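Local structure of DNA damage response protein Rtt109, putative (Neosartorya fumigata, 5ZB9) at residues L241-D246 and V322-G327. The protein probably acetylates lysines of histones, notably histone H3, with acetyl-CoA as the acetyl donor. Residues are numbered along the deposited sequence; the frame is centred on the assembly and turned at random.
Sequences LHQLCD and VINPPG
Q243, on the one-turn helix 241-244, reaches across to V322 and N324 on one face of strand 317-324, a strand of the mixed central sheet of this Rtt109-type acetyltransferase, where it runs antiparallel to both strand 133-140 and strand 202-208. With CG anti to its carbonyl carbon (chi1 -61°) and the chain extended beyond it, Q243 brings its terminal amide up to V322 and next to the carboxamide of N324. ND2 of N324 donates to OE1 of Q243 at 2.9 Å, close to straight, and the oxygen receives it in its own carbonyl plane. The two amides are nearly coplanar, 23° apart. Further bonds hold N324: OD1 accepts from NE of R133 and ND2 also donates to OE2 of E183, so the rotation of this amide is well defined. A water meets the nitrogen of the same glutamine amide, accepting a long bond from NE2 of Q243 at 3.3 Å, and appears to donate to the backbone O of V322 at 3.0 Å. The apolar share is small and buried: CD1 of L244 comes within 4.3 Å of CG2 of V322, and F206 touches both Q243 and V322. The other valine methyl, CG1, anti to its backbone N, lies off one face of the glutamine amide at its oxygen end, 3.7 Å from CD and 3.3 Å from OE1 of Q243.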
loop_
_atom_site.group_PDB
_atom_site.type_symbol
_atom_site.label_atom_id
_atom_site.label_comp_id
_atom_site.label_asym_id
_atom_site.label_seq_id
_atom_site.Cartn_x
_atom_site.Cartn_y
_atom_site.Cartn_z
ATOM N N LEU A 241 12.972 -6.603 9.270
ATOM C CA LEU A 241 13.234 -7.992 8.890
ATOM C C LEU A 241 12.658 -9.051 9.835
ATOM O O LEU A 241 12.007 -9.993 9.394
ATOM C CB LEU A 241 14.741 -8.206 8.768
ATOM C CG LEU A 241 15.198 -9.647 8.562
ATOM C CD1 LEU A 241 14.687 -10.210 7.235
ATOM C CD2 LEU A 241 16.703 -9.705 8.640
ATOM N N HIS A 242 12.894 -8.893 11.131
ATOM C CA HIS A 242 12.504 -9.916 12.091
ATOM C C HIS A 242 11.004 -9.990 12.326
ATOM O O HIS A 242 10.510 -10.998 12.822
ATOM C CB HIS A 242 13.249 -9.696 13.407
ATOM C CG HIS A 242 14.723 -9.916 13.278
ATOM N ND1 HIS A 242 15.608 -8.893 13.008
ATOM C CD2 HIS A 242 15.458 -11.052 13.307
ATOM C CE1 HIS A 242 16.831 -9.387 12.911
ATOM N NE2 HIS A 242 16.767 -10.694 13.084
ATOM N N GLN A 243 10.272 -8.947 11.946
ATOM C CA GLN A 243 8.815 -8.978 12.076
ATOM C C GLN A 243 8.149 -9.582 10.842
ATOM O O GLN A 243 7.032 -10.085 10.911
ATOM C CB GLN A 243 8.265 -7.579 12.329
ATOM C CG GLN A 243 8.773 -6.928 13.603
ATOM C CD GLN A 243 7.947 -5.717 13.993
ATOM O OE1 GLN A 243 6.803 -5.850 14.440
ATOM N NE2 GLN A 243 8.517 -4.526 13.821
ATOM N N LEU A 244 8.852 -9.539 9.718
ATOM C CA LEU A 244 8.315 -10.015 8.450
ATOM C C LEU A 244 8.782 -11.422 8.094
ATOM O O LEU A 244 8.084 -12.148 7.391
ATOM C CB LEU A 244 8.718 -9.057 7.332
ATOM C CG LEU A 244 7.732 -7.975 6.912
ATOM C CD1 LEU A 244 7.059 -7.338 8.118
ATOM C CD2 LEU A 244 8.460 -6.935 6.070
ATOM N N CYS A 245 9.968 -11.796 8.566
ATOM C CA CYS A 245 10.574 -13.078 8.201
ATOM C C CYS A 245 10.888 -13.965 9.398
ATOM O O CYS A 245 11.496 -13.524 10.371
ATOM C CB CYS A 245 11.851 -12.838 7.409
ATOM S SG CYS A 245 11.573 -11.879 5.923
ATOM N N ASP A 246 10.481 -15.224 9.309
ATOM C CA ASP A 246 10.690 -16.187 10.385
ATOM C C ASP A 246 12.145 -16.636 10.476
ATOM O O ASP A 246 12.640 -16.949 11.557
ATOM C CB ASP A 246 9.788 -17.402 10.188
ATOM C CG ASP A 246 10.026 -18.090 8.854
ATOM O OD1 ASP A 246 9.468 -17.623 7.830
ATOM O OD2 ASP A 246 10.773 -19.097 8.829
ATOM N N VAL A 322 4.202 -1.407 10.331
ATOM C CA VAL A 322 3.969 -2.716 10.941
ATOM C C VAL A 322 3.155 -2.588 12.226
ATOM O O VAL A 322 3.586 -1.946 13.200
ATOM C CB VAL A 322 5.289 -3.458 11.240
ATOM C CG1 VAL A 322 5.008 -4.825 11.848
ATOM C CG2 VAL A 322 6.118 -3.599 9.969
ATOM N N ILE A 323 1.976 -3.206 12.210
ATOM C CA ILE A 323 1.028 -3.132 13.315
ATOM C C ILE A 323 0.967 -4.447 14.093
ATOM O O ILE A 323 0.663 -5.501 13.534
ATOM C CB ILE A 323 -0.385 -2.774 12.809
ATOM C CG1 ILE A 323 -0.385 -1.371 12.193
ATOM C CG2 ILE A 323 -1.414 -2.889 13.936
ATOM C CD1 ILE A 323 -1.641 -1.026 11.424
ATOM N N ASN A 324 1.259 -4.381 15.387
ATOM C CA ASN A 324 1.191 -5.571 16.228
ATOM C C ASN A 324 -0.029 -5.505 17.124
ATOM O O ASN A 324 -0.096 -4.678 18.032
ATOM C CB ASN A 324 2.469 -5.730 17.054
ATOM C CG ASN A 324 3.690 -5.962 16.185
ATOM O OD1 ASN A 324 3.826 -7.013 15.568
ATOM N ND2 ASN A 324 4.580 -4.974 16.122
ATOM N N PRO A 325 -1.011 -6.379 16.858
ATOM C CA PRO A 325 -2.294 -6.403 17.561
ATOM C C PRO A 325 -2.125 -6.885 19.006
ATOM O O PRO A 325 -1.057 -7.411 19.340
ATOM C CB PRO A 325 -3.113 -7.388 16.727
ATOM C CG PRO A 325 -2.100 -8.362 16.257
ATOM C CD PRO A 325 -0.884 -7.521 15.935
ATOM N N PRO A 326 -3.151 -6.696 19.856
ATOM C CA PRO A 326 -3.020 -7.127 21.251
ATOM C C PRO A 326 -2.671 -8.609 21.366
ATOM O O PRO A 326 -3.285 -9.447 20.705
ATOM C CB PRO A 326 -4.405 -6.837 21.839
ATOM C CG PRO A 326 -4.952 -5.739 20.987
ATOM C CD PRO A 326 -4.449 -6.037 19.605
ATOM N N GLY A 327 -1.678 -8.919 22.191
ATOM C CA GLY A 327 -1.212 -10.285 22.337
ATOM C C GLY A 327 0.014 -10.506 21.481
ATOM O O GLY A 327 0.434 -11.635 21.238
HETATM O O HOH W 1 6.132 -2.436 14.611
#